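Long-range contacts in probable succinyl-CoA:3-ketoacid coenzyme A transferase subunit B (Bacillus subtilis, PDB 3CDK), which probably catalyses, as one subunit of the enzyme, the transfer of coenzyme A from succinyl-CoA to 3-oxo acids, yielding 3-oxoacyl-CoA and succinate: residues R14-I19 and T33-E38; V25-G30 and V45-E50; I100-L105 and A139-V144. All coordinates share one frame; numbering follows the deposited sequence. Where two conformers were deposited one is given.

Contact 1: residues R14-I19 and T33-E38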
ATOM      1  N   ARG B  14     -28.814  18.544  12.776  1.00 54.92           N
ATOM      2  CA  ARG B  14     -28.895  18.797  11.357  1.00 52.62           C
ATOM      3  C   ARG B  14     -27.897  17.950  10.567  1.00 50.29           C
ATOM      4  O   ARG B  14     -28.219  17.459   9.477  1.00 50.17           O
ATOM      5  CB  ARG B  14     -28.690  20.277  11.075  1.00 52.57           C
ATOM      6  CG  ARG B  14     -28.794  20.656   9.592  1.00 52.31           C
ATOM      7  CD  ARG B  14     -30.070  20.131   8.878  1.00 50.30           C
ATOM      8  NE  ARG B  14     -30.009  20.480   7.463  1.00 48.65           N
ATOM      9  CZ  ARG B  14     -29.206  19.889   6.574  1.00 48.82           C
ATOM     10  NH1 ARG B  14     -29.214  20.299   5.317  1.00 48.20           N
ATOM     11  NH2 ARG B  14     -28.386  18.891   6.929  1.00 46.28           N
ATOM     12  N   ALA B  15     -26.699  17.777  11.121  1.00 47.36           N
ATOM     13  CA  ALA B  15     -25.658  16.974  10.478  1.00 45.27           C
ATOM     14  C   ALA B  15     -26.084  15.508  10.293  1.00 45.26           C
ATOM     15  O   ALA B  15     -25.899  14.956   9.216  1.00 43.88           O
ATOM     16  CB  ALA B  15     -24.322  17.079  11.257  1.00 43.71           C
ATOM     17  N   VAL B  16     -26.676  14.900  11.331  1.00 46.70           N
ATOM     18  CA  VAL B  16     -27.143  13.502  11.262  1.00 48.73           C
ATOM     19  C   VAL B  16     -27.865  13.172   9.930  1.00 49.71           C
ATOM     20  O   VAL B  16     -27.666  12.113   9.331  1.00 49.32           O
ATOM     21  CB  VAL B  16     -28.085  13.145  12.443  1.00 49.56           C
ATOM     22  CG1 VAL B  16     -28.596  11.739  12.295  1.00 50.32           C
ATOM     23  CG2 VAL B  16     -27.370  13.257  13.733  1.00 49.46           C
ATOM     24  N   GLN B  17     -28.701  14.101   9.489  1.00 51.12           N
ATOM     25  CA  GLN B  17     -29.411  14.001   8.223  1.00 52.57           C
ATOM     26  C   GLN B  17     -28.534  13.827   6.984  1.00 50.67           C
ATOM     27  O   GLN B  17     -29.054  13.602   5.899  1.00 50.67           O
ATOM     28  CB  GLN B  17     -30.269  15.244   8.034  1.00 54.17           C
ATOM     29  CG  GLN B  17     -31.119  15.599   9.236  1.00 58.91           C
ATOM     30  CD  GLN B  17     -31.976  16.810   8.973  1.00 64.43           C
ATOM     31  OE1 GLN B  17     -32.181  17.202   7.816  1.00 65.99           O
ATOM     32  NE2 GLN B  17     -32.481  17.422  10.042  1.00 66.27           N
ATOM     33  N   GLU B  18     -27.220  13.942   7.132  1.00 48.22           N
ATOM     34  CA  GLU B  18     -26.349  13.769   5.983  1.00 44.84           C
ATOM     35  C   GLU B  18     -25.987  12.292   5.762  1.00 41.64           C
ATOM     36  O   GLU B  18     -25.592  11.886   4.652  1.00 42.82           O
ATOM     37  CB  GLU B  18     -25.101  14.646   6.092  1.00 44.96           C
ATOM     38  CG  GLU B  18     -25.363  16.148   6.287  1.00 44.79           C
ATOM     39  CD  GLU B  18     -25.952  16.852   5.065  1.00 45.90           C
ATOM     40  OE1 GLU B  18     -25.328  16.812   3.987  1.00 45.95           O
ATOM     41  OE2 GLU B  18     -27.038  17.476   5.190  1.00 48.96           O
ATOM     42  N   ILE B  19     -26.170  11.497   6.784  1.00 28.16           N
ATOM     43  CA  ILE B  19     -25.881  10.088   6.687  1.00 28.28           C
ATOM     44  C   ILE B  19     -27.034   9.320   6.030  1.00 29.83           C
ATOM     45  O   ILE B  19     -28.097   9.173   6.600  1.00 38.80           O
ATOM     46  CB  ILE B  19     -25.574   9.602   8.092  1.00 27.13           C
ATOM     47  CG1 ILE B  19     -24.232  10.198   8.524  1.00 25.69           C
ATOM     48  CG2 ILE B  19     -25.488   8.118   8.130  1.00 26.82           C
ATOM     49  CD1 ILE B  19     -24.264  10.708   9.868  1.00 22.34           C
ATOM     50  N   THR B  33     -17.927  14.007  16.249  1.00 43.65           N
ATOM     51  CA  THR B  33     -18.012  12.660  16.840  1.00 44.00           C
ATOM     52  C   THR B  33     -19.334  12.478  17.594  1.00 45.65           C
ATOM     53  O   THR B  33     -19.783  11.354  17.779  1.00 46.68           O
ATOM     54  CB  THR B  33     -16.821  12.308  17.763  1.00 43.27           C
ATOM     55  OG1 THR B  33     -16.763  13.256  18.824  1.00 43.26           O
ATOM     56  CG2 THR B  33     -15.490  12.349  16.991  1.00 41.63           C
ATOM     57  N   LEU B  34     -19.967  13.583  17.990  1.00 46.97           N
ATOM     58  CA  LEU B  34     -21.269  13.541  18.662  1.00 48.69           C
ATOM     59  C   LEU B  34     -22.382  12.985  17.776  1.00 48.94           C
ATOM     60  O   LEU B  34     -23.261  12.283  18.255  1.00 50.16           O
ATOM     61  CB  LEU B  34     -21.635  14.916  19.235  1.00 49.10           C
ATOM     62  CG  LEU B  34     -21.379  15.173  20.741  1.00 49.76           C
ATOM     63  CD1 LEU B  34     -20.451  14.168  21.394  1.00 49.60           C
ATOM     64  CD2 LEU B  34     -20.862  16.578  20.988  1.00 50.66           C
ATOM     65  N   VAL B  35     -22.287  13.253  16.478  1.00 48.26           N
ATOM     66  CA  VAL B  35     -23.277  12.847  15.473  1.00 48.10           C
ATOM     67  C   VAL B  35     -23.611  11.342  15.497  1.00 48.76           C
ATOM     68  O   VAL B  35     -24.740  10.966  15.196  1.00 49.63           O
ATOM     69  CB  VAL B  35     -22.824  13.302  14.030  1.00 47.44           C
ATOM     70  CG1 VAL B  35     -23.846  12.939  12.958  1.00 46.40           C
ATOM     71  CG2 VAL B  35     -22.529  14.822  13.985  1.00 47.33           C
ATOM     72  N   ALA B  36     -22.641  10.501  15.864  1.00 48.78           N
ATOM     73  CA  ALA B  36     -22.799   9.037  15.830  1.00 49.96           C
ATOM     74  C   ALA B  36     -23.908   8.490  16.725  1.00 53.04           C
ATOM     75  O   ALA B  36     -24.585   7.544  16.333  1.00 53.55           O
ATOM     76  CB  ALA B  36     -21.494   8.354  16.136  1.00 48.56           C
ATOM     77  N   ASN B  37     -24.062   9.087  17.913  0.50 55.30           N
ATOM     78  CA  ASN B  37     -25.127   8.750  18.864  0.50 58.34           C
ATOM     79  C   ASN B  37     -26.484   8.801  18.208  0.50 60.04           C
ATOM     80  O   ASN B  37     -27.265   7.851  18.288  0.50 61.27           O
ATOM     81  CB  ASN B  37     -25.154   9.744  20.033  0.50 58.75           C
ATOM     82  CG  ASN B  37     -23.959   9.616  20.941  0.50 58.50           C
ATOM     83  OD1 ASN B  37     -23.600   8.515  21.364  0.50 58.22           O
ATOM     84  ND2 ASN B  37     -23.336  10.750  21.259  0.50 58.37           N
ATOM     85  N   GLU B  38     -26.746   9.932  17.560  1.00 60.51           N
ATOM     86  CA  GLU B  38     -28.073  10.246  17.063  1.00 62.19           C
ATOM     87  C   GLU B  38     -28.287   9.819  15.607  1.00 61.07           C
ATOM     88  O   GLU B  38     -29.071  10.402  14.859  1.00 61.32           O
ATOM     89  CB  GLU B  38     -28.517  11.684  17.430  1.00 63.53           C
ATOM     90  CG  GLU B  38     -28.899  11.880  18.950  1.00 67.22           C
ATOM     91  CD  GLU B  38     -30.204  11.139  19.422  1.00 74.51           C
ATOM     92  OE1 GLU B  38     -30.885  10.466  18.601  1.00 76.34           O
ATOM     93  OE2 GLU B  38     -30.561  11.233  20.632  1.00 75.18           O
TER

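Contact 2: residues V25-G30 and V45-E50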
ATOM      1  N   VAL B  25     -18.472   6.500   6.363  1.00 33.79           N
ATOM      2  CA  VAL B  25     -18.424   7.873   6.870  1.00 33.66           C
ATOM      3  C   VAL B  25     -17.250   8.028   7.815  1.00 32.66           C
ATOM      4  O   VAL B  25     -16.956   7.136   8.603  1.00 33.42           O
ATOM      5  CB  VAL B  25     -19.714   8.235   7.690  1.00 34.86           C
ATOM      6  CG1 VAL B  25     -19.782   9.753   8.045  1.00 33.23           C
ATOM      7  CG2 VAL B  25     -20.993   7.781   6.975  1.00 35.41           C
ATOM      8  N   ASN B  26     -16.598   9.174   7.749  1.00 31.75           N
ATOM      9  CA  ASN B  26     -15.583   9.526   8.733  1.00 31.52           C
ATOM     10  C   ASN B  26     -16.022  10.771   9.455  1.00 31.80           C
ATOM     11  O   ASN B  26     -16.344  11.795   8.821  1.00 31.58           O
ATOM     12  CB  ASN B  26     -14.199   9.704   8.072  1.00 30.76           C
ATOM     13  CG  ASN B  26     -13.118  10.044   9.061  1.00 31.40           C
ATOM     14  OD1 ASN B  26     -13.124  11.133   9.645  1.00 33.96           O
ATOM     15  ND2 ASN B  26     -12.151   9.125   9.248  1.00 30.58           N
ATOM     16  N   LEU B  27     -16.092  10.653  10.778  1.00 32.56           N
ATOM     17  CA  LEU B  27     -16.387  11.779  11.661  1.00 33.95           C
ATOM     18  C   LEU B  27     -15.118  12.266  12.301  1.00 33.46           C
ATOM     19  O   LEU B  27     -14.398  11.493  12.901  1.00 33.60           O
ATOM     20  CB  LEU B  27     -17.356  11.356  12.755  1.00 35.18           C
ATOM     21  CG  LEU B  27     -18.864  11.448  12.536  1.00 36.59           C
ATOM     22  CD1 LEU B  27     -19.285  11.551  11.083  1.00 35.85           C
ATOM     23  CD2 LEU B  27     -19.490  10.248  13.195  1.00 38.76           C
ATOM     24  N   GLY B  28     -14.844  13.551  12.166  1.00 34.21           N
ATOM     25  CA  GLY B  28     -13.604  14.116  12.642  1.00 35.26           C
ATOM     26  C   GLY B  28     -13.674  14.405  14.121  1.00 37.43           C
ATOM     27  O   GLY B  28     -14.744  14.340  14.748  1.00 37.48           O
ATOM     28  N   ILE B  29     -12.508  14.723  14.678  1.00 39.34           N
ATOM     29  CA  ILE B  29     -12.352  15.078  16.093  1.00 41.58           C
ATOM     30  C   ILE B  29     -13.207  16.306  16.421  1.00 42.55           C
ATOM     31  O   ILE B  29     -13.381  17.201  15.570  1.00 43.28           O
ATOM     32  CB  ILE B  29     -10.877  15.424  16.388  1.00 42.05           C
ATOM     33  CG1 ILE B  29     -10.619  15.639  17.886  1.00 44.36           C
ATOM     34  CG2 ILE B  29     -10.456  16.667  15.582  1.00 41.93           C
ATOM     35  CD1 ILE B  29     -10.178  14.367  18.687  1.00 48.60           C
ATOM     36  N   GLY B  30     -13.718  16.352  17.646  1.00 43.18           N
ATOM     37  CA  GLY B  30     -14.478  17.476  18.102  1.00 44.32           C
ATOM     38  C   GLY B  30     -15.947  17.202  17.905  1.00 45.42           C
ATOM     39  O   GLY B  30     -16.407  16.058  17.944  1.00 45.51           O
ATOM     40  N   VAL B  45     -24.598   1.974   8.433  1.00 50.11           N
ATOM     41  CA  VAL B  45     -23.488   2.711   7.947  1.00 46.65           C
ATOM     42  C   VAL B  45     -22.234   2.114   8.592  1.00 44.76           C
ATOM     43  O   VAL B  45     -22.351   1.304   9.511  1.00 44.84           O
ATOM     44  CB  VAL B  45     -23.669   4.179   8.363  1.00 46.85           C
ATOM     45  CG1 VAL B  45     -23.031   4.462   9.731  1.00 44.61           C
ATOM     46  CG2 VAL B  45     -23.082   5.081   7.321  1.00 46.84           C
ATOM     47  N   MET B  46     -21.043   2.483   8.123  1.00 41.70           N
ATOM     48  CA  MET B  46     -19.843   2.111   8.868  1.00 39.57           C
ATOM     49  C   MET B  46     -18.989   3.334   9.101  1.00 37.76           C
ATOM     50  O   MET B  46     -18.696   4.050   8.157  1.00 37.89           O
ATOM     51  CB  MET B  46     -19.064   1.004   8.164  1.00 39.56           C
ATOM     52  CG  MET B  46     -19.821  -0.324   8.019  1.00 41.65           C
ATOM     53  SD  MET B  46     -19.661  -1.486   9.402  1.00 46.11           S
ATOM     54  CE  MET B  46     -18.047  -2.209   9.144  1.00 43.14           C
ATOM     55  N   LEU B  47     -18.627   3.622  10.352  1.00 36.83           N
ATOM     56  CA  LEU B  47     -17.738   4.752  10.587  1.00 35.32           C
ATOM     57  C   LEU B  47     -16.261   4.332  10.493  1.00 33.71           C
ATOM     58  O   LEU B  47     -15.830   3.352  11.125  1.00 32.07           O
ATOM     59  CB  LEU B  47     -18.045   5.429  11.921  1.00 36.60           C
ATOM     60  CG  LEU B  47     -19.384   6.148  12.234  1.00 39.74           C
ATOM     61  CD1 LEU B  47     -20.159   6.683  11.001  1.00 38.41           C
ATOM     62  CD2 LEU B  47     -20.297   5.295  13.116  1.00 41.84           C
ATOM     63  N   GLN B  48     -15.500   5.074   9.682  1.00 32.22           N
ATOM     64  CA  GLN B  48     -14.074   4.796   9.483  1.00 31.49           C
ATOM     65  C   GLN B  48     -13.244   5.612  10.438  1.00 31.15           C
ATOM     66  O   GLN B  48     -13.461   6.809  10.604  1.00 30.67           O
ATOM     67  CB  GLN B  48     -13.634   5.048   8.036  1.00 30.61           C
ATOM     68  CG  GLN B  48     -12.320   4.389   7.647  1.00 31.83           C
ATOM     69  CD  GLN B  48     -11.144   5.367   7.601  1.00 33.03           C
ATOM     70  OE1 GLN B  48     -11.166   6.377   8.278  1.00 36.64           O
ATOM     71  NE2 GLN B  48     -10.123   5.064   6.814  1.00 30.98           N
ATOM     72  N   SER B  49     -12.322   4.922  11.095  1.00 31.73           N
ATOM     73  CA  SER B  49     -11.357   5.530  11.972  1.00 31.78           C
ATOM     74  C   SER B  49      -9.996   5.320  11.322  1.00 31.11           C
ATOM     75  O   SER B  49      -9.568   4.159  11.064  1.00 30.26           O
ATOM     76  CB  SER B  49     -11.374   4.902  13.364  1.00 32.34           C
ATOM     77  OG  SER B  49     -10.640   5.720  14.269  1.00 32.20           O
ATOM     78  N   GLU B  50      -9.321   6.455  11.129  1.00 29.48           N
ATOM     79  CA  GLU B  50      -8.239   6.571  10.188  1.00 29.17           C
ATOM     80  C   GLU B  50      -6.954   5.966  10.700  1.00 28.93           C
ATOM     81  O   GLU B  50      -5.967   5.845   9.968  1.00 28.86           O
ATOM     82  CB  GLU B  50      -8.060   8.036   9.851  1.00 29.38           C
ATOM     83  CG  GLU B  50      -7.405   8.814  10.898  1.00 32.77           C
ATOM     84  CD  GLU B  50      -8.254   9.959  11.326  1.00 40.81           C
ATOM     85  OE1 GLU B  50      -9.497   9.733  11.419  1.00 42.72           O
ATOM     86  OE2 GLU B  50      -7.674  11.063  11.599  1.00 44.55           O
TER

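Contact 3: residues I100-L105 and A139-V144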
ATOM      1  N   ILE B 100     -14.469   6.836   0.862  1.00 30.54           N
ATOM      2  CA  ILE B 100     -15.300   7.442   1.897  1.00 29.33           C
ATOM      3  C   ILE B 100     -16.331   8.404   1.274  1.00 30.58           C
ATOM      4  O   ILE B 100     -15.996   9.362   0.576  1.00 30.61           O
ATOM      5  CB  ILE B 100     -14.404   8.157   2.946  1.00 28.46           C
ATOM      6  CG1 ILE B 100     -13.351   7.184   3.482  1.00 26.43           C
ATOM      7  CG2 ILE B 100     -15.227   8.782   4.073  1.00 26.68           C
ATOM      8  CD1 ILE B 100     -13.937   6.119   4.387  1.00 26.28           C
ATOM      9  N   ASP B 101     -17.589   8.103   1.527  1.00 32.03           N
ATOM     10  CA  ASP B 101     -18.734   8.848   1.009  1.00 33.70           C
ATOM     11  C   ASP B 101     -18.939  10.230   1.628  1.00 33.19           C
ATOM     12  O   ASP B 101     -19.496  11.118   1.000  1.00 33.21           O
ATOM     13  CB  ASP B 101     -19.987   8.010   1.272  1.00 34.66           C
ATOM     14  CG  ASP B 101     -19.951   6.682   0.544  1.00 37.09           C
ATOM     15  OD1 ASP B 101     -19.648   6.693  -0.683  1.00 39.13           O
ATOM     16  OD2 ASP B 101     -20.228   5.635   1.187  1.00 38.14           O
ATOM     17  N   LEU B 102     -18.479  10.399   2.862  1.00 32.68           N
ATOM     18  CA  LEU B 102     -18.789  11.574   3.648  1.00 32.70           C
ATOM     19  C   LEU B 102     -17.803  11.756   4.772  1.00 31.85           C
ATOM     20  O   LEU B 102     -17.512  10.812   5.520  1.00 32.18           O
ATOM     21  CB  LEU B 102     -20.216  11.476   4.247  1.00 33.58           C
ATOM     22  CG  LEU B 102     -20.678  12.669   5.094  1.00 34.15           C
ATOM     23  CD1 LEU B 102     -20.900  13.953   4.228  1.00 35.00           C
ATOM     24  CD2 LEU B 102     -21.910  12.339   5.929  1.00 34.00           C
ATOM     25  N   ALA B 103     -17.312  12.979   4.919  1.00 31.06           N
ATOM     26  CA  ALA B 103     -16.534  13.347   6.090  1.00 30.40           C
ATOM     27  C   ALA B 103     -17.165  14.575   6.694  1.00 31.28           C
ATOM     28  O   ALA B 103     -17.351  15.597   6.018  1.00 31.41           O
ATOM     29  CB  ALA B 103     -15.094  13.609   5.739  1.00 28.81           C
ATOM     30  N   ILE B 104     -17.543  14.454   7.962  1.00 32.57           N
ATOM     31  CA  ILE B 104     -18.044  15.593   8.711  1.00 33.65           C
ATOM     32  C   ILE B 104     -16.904  16.096   9.576  1.00 33.46           C
ATOM     33  O   ILE B 104     -16.302  15.300  10.274  1.00 33.90           O
ATOM     34  CB  ILE B 104     -19.286  15.196   9.527  1.00 34.15           C
ATOM     35  CG1 ILE B 104     -20.317  14.522   8.597  1.00 34.29           C
ATOM     36  CG2 ILE B 104     -19.892  16.414  10.227  1.00 34.23           C
ATOM     37  CD1 ILE B 104     -21.565  13.931   9.319  1.00 34.73           C
ATOM     38  N   LEU B 105     -16.569  17.387   9.481  1.00 34.02           N
ATOM     39  CA  LEU B 105     -15.426  17.977  10.251  1.00 34.29           C
ATOM     40  C   LEU B 105     -15.846  19.246  10.929  1.00 34.85           C
ATOM     41  O   LEU B 105     -16.767  19.907  10.464  1.00 35.41           O
ATOM     42  CB  LEU B 105     -14.239  18.368   9.362  1.00 32.97           C
ATOM     43  CG  LEU B 105     -13.655  17.445   8.290  1.00 34.18           C
ATOM     44  CD1 LEU B 105     -14.455  17.542   7.024  1.00 32.36           C
ATOM     45  CD2 LEU B 105     -12.174  17.821   8.000  1.00 33.23           C
ATOM     46  N   ALA B 139     -12.781  12.497   0.733  1.00 30.44           N
ATOM     47  CA  ALA B 139     -14.179  12.124   0.904  1.00 30.94           C
ATOM     48  C   ALA B 139     -15.017  12.669  -0.266  1.00 32.12           C
ATOM     49  O   ALA B 139     -14.758  13.769  -0.755  1.00 32.51           O
ATOM     50  CB  ALA B 139     -14.691  12.630   2.211  1.00 30.17           C
ATOM     51  N   LYS B 140     -15.989  11.892  -0.744  1.00 33.25           N
ATOM     52  CA  LYS B 140     -16.847  12.371  -1.814  1.00 35.24           C
ATOM     53  C   LYS B 140     -17.597  13.641  -1.378  1.00 35.09           C
ATOM     54  O   LYS B 140     -17.679  14.606  -2.130  1.00 35.19           O
ATOM     55  CB  LYS B 140     -17.835  11.290  -2.282  1.00 36.12           C
ATOM     56  CG  LYS B 140     -17.163  10.045  -2.810  1.00 38.86           C
ATOM     57  CD  LYS B 140     -18.154   8.958  -3.292  1.00 41.56           C
ATOM     58  CE  LYS B 140     -17.662   7.581  -2.757  1.00 43.25           C
ATOM     59  NZ  LYS B 140     -17.772   6.522  -3.760  1.00 45.61           N
ATOM     60  N   ARG B 141     -18.139  13.643  -0.167  1.00 34.24           N
ATOM     61  CA  ARG B 141     -18.851  14.811   0.277  1.00 34.30           C
ATOM     62  C   ARG B 141     -18.256  15.405   1.568  1.00 32.97           C
ATOM     63  O   ARG B 141     -17.968  14.670   2.503  1.00 32.11           O
ATOM     64  CB  ARG B 141     -20.331  14.484   0.412  1.00 34.66           C
ATOM     65  CG  ARG B 141     -21.146  15.650   0.905  1.00 37.54           C
ATOM     66  CD  ARG B 141     -22.599  15.310   0.841  1.00 42.30           C
ATOM     67  NE  ARG B 141     -23.447  16.280   1.509  1.00 42.37           N
ATOM     68  CZ  ARG B 141     -23.958  17.346   0.909  1.00 45.65           C
ATOM     69  NH1 ARG B 141     -23.686  17.580  -0.374  1.00 46.26           N
ATOM     70  NH2 ARG B 141     -24.745  18.175   1.595  1.00 46.09           N
ATOM     71  N   ILE B 142     -18.069  16.729   1.596  1.00 32.47           N
ATOM     72  CA  ILE B 142     -17.417  17.422   2.713  1.00 31.88           C
ATOM     73  C   ILE B 142     -18.413  18.314   3.424  1.00 34.00           C
ATOM     74  O   ILE B 142     -19.015  19.239   2.820  1.00 35.34           O
ATOM     75  CB  ILE B 142     -16.206  18.293   2.259  1.00 31.27           C
ATOM     76  CG1 ILE B 142     -15.179  17.450   1.489  1.00 27.34           C
ATOM     77  CG2 ILE B 142     -15.543  18.990   3.490  1.00 30.53           C
ATOM     78  CD1 ILE B 142     -14.728  16.235   2.294  1.00 24.99           C
ATOM     79  N   VAL B 143     -18.602  18.033   4.705  1.00 34.24           N
ATOM     80  CA  VAL B 143     -19.557  18.780   5.494  1.00 34.71           C
ATOM     81  C   VAL B 143     -18.860  19.238   6.753  1.00 34.53           C
ATOM     82  O   VAL B 143     -18.165  18.440   7.446  1.00 33.48           O
ATOM     83  CB  VAL B 143     -20.796  17.927   5.836  1.00 35.40           C
ATOM     84  CG1 VAL B 143     -21.563  18.519   6.997  1.00 35.23           C
ATOM     85  CG2 VAL B 143     -21.697  17.807   4.620  1.00 36.51           C
ATOM     86  N   VAL B 144     -19.054  20.525   7.032  1.00 34.70           N
ATOM     87  CA  VAL B 144     -18.482  21.196   8.196  1.00 35.20           C
ATOM     88  C   VAL B 144     -19.593  21.691   9.127  1.00 36.93           C
ATOM     89  O   VAL B 144     -20.592  22.301   8.663  1.00 37.76           O
ATOM     90  CB  VAL B 144     -17.614  22.368   7.748  1.00 33.99           C
ATOM     91  CG1 VAL B 144     -17.220  23.215   8.899  1.00 35.49           C
ATOM     92  CG2 VAL B 144     -16.378  21.852   7.094  1.00 34.02           C
TER

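Contact 1: residues R14-I19 and T33-E38
Val-16 and Val-35 adopt the same first torsion, with CG1 anti to the backbone N (chi1 177° and -178°) and CG2 beside it, and this brings unlike methyls together: Val-16 CG2 lies 3.6 Å from Val-35 CG1. The two side chains slide past each other in opposite directions, at the point where their CA atoms are nearest, 5.8 Å apart. Val-35 CG1 also receives the tip of Ile-19, whose CD1 reaches it at 3.8 Å, while the other branch of Val-35, CG2, turns to Ala-15 CB at 4.0 Å. Val-35 thus touches three side chains of the other segment, and no hydrogen bond joins the two segments. An alanine in place of Val-16 would lose both methyls and would probably open a gap beside Val-35 CG1 and Pro-40. Behind the apolar patch, Arg-14 NH2 forms a salt bridge with Glu-18 OE2 (2.6 Å) in the guanidinium plane, and Arg-141 and Arg-173 also bind the Glu-18 carboxylate. A type I turn from Val-16 to Ile-19 swings Ile-19 back toward Val-35. Residues 33-37 have helical backbone angles and belong to the connection between strands 24-27 and 46-49. The end of helix 5-16 and this connection thus pack together beside the sheet, an arrangement in keeping with the layered, Rossmann-like alpha/beta fold of coenzyme A transferases.

Contact 2: residues V25-G30 and V45-E50
Asn-26 meets both Gln-48 and Glu-50 through one atom, ND2. The stronger of its two bonds goes to Gln-48 OE1 at 3.1 Å. The acceptor lies in the Asn-26 amide plane, but the bond is bent (147° at the hydrogen). The two amide planes stand 59° apart. A second, weak bond runs almost straight to Glu-50 OE1 at 3.5 Å. Asn-26 can reach them because CG is anti to its backbone N, which carries the amide across to the neighbouring strand. Alongside, the backbones pair in parallel: Val-25 N donates to Met-46 O (3.0 Å), and Gln-48 N donates to Val-25 O (2.7 Å), which Leu-47 CA also approaches with a CA-H...O contact. On the face that bears Val-25 and Leu-47, Val-25 CB rests 3.7 Å from Leu-47 CD1, and Val-25 CG2 meets Val-45 CG2, the two valines crossing at about a right angle. The short strand axes diverge by 55°, consistent with the single bridge, Val-25 with Leu-47. Glu-50, the predicted active-site residue, lies just beyond strand 46-49, at the C-terminal ends of the parallel strands, where Rossmann-like alpha/beta folds commonly place their functional groups. Its CG sits between the backbone N and the carbonyl carbon, and the chain bends at chi2, bringing OE1 back toward Asn-26. In the next shell, helix 88-96 backs both acceptors: Met-94 and Ile-95 touch Gln-48, Phe-92 and Ile-95 touch Glu-50, and the Glu-50 carbonyl O is hydrogen-bonded to Ser-91 OG. Asn-26 pairs through its backbone with strand 102-105 on the far side of strand 24-27, and Leu-47 with Gly-55 of strand 53-57 on the far side of strand 46-49.

Contact 3: residues I100-L105 and A139-V144
Ala-103 is bonded through both backbone polar atoms to the neighbouring strand: N donates to Arg-141 O at 3.0 Å, and O accepts from Val-143 N at the same length. Leu-105 N continues the ladder to Val-143 O (2.8 Å). The short strand axes diverge by only 18°, and all six residue pairs stay in register. In this buried part Ala-103 CB meets Ala-139 CB at 3.7 Å, and Leu-105 CD1 reaches Ile-142 CG2 at 4.0 Å. On the face carrying Leu-102 and Val-143, Leu-102 CD1 touches Val-143 CG2 and lies alongside Arg-141 CG (3.7 Å), the two side chains pointing the same way. CG anti to the backbone N (chi1 179°) and an extended chain carry the Arg-141 guanidinium onward to its salt bridge with Glu-18.

The solvent side is looser, at Asp-101 and Lys-140. Lys-140 N still bonds well to Ile-100 O, but Arg-141 N bonds only weakly to Asp-101 O, and Lys-140 NZ stands a long 3.6 Å from Asp-101 OD1; Asp-101 OD2 accepts from Asn-24 N. Helix 132-138 covers Ala-103 and Leu-105, closing a beta-alpha-beta crossover, with an insertion before the helix, characteristic of a Rossmann-like sheet.

Overall arrangement
Contacts 2 and 3 belong to one sheet: strands 24-27 and 102-105 are neighbours, continuing the parallel pairing from 46-49 to 141-145. Contacts 1 and 3 are buried, whereas contact 2 is only partly so. Contact 3 is the more central and regular, mostly apolar with charge at its exposed side; contact 2 is strongly twisted and puts polar amides beside the predicted active-site glutamate. Contact 1 lies off the sheet and joins helix 5-16 to the connection between the strands of contact 2, by apolar packing without a hydrogen bond, with Glu-38 exposed. A salt bridge ties it to contact 3, and Ile-19 against Val-45 to contact 2.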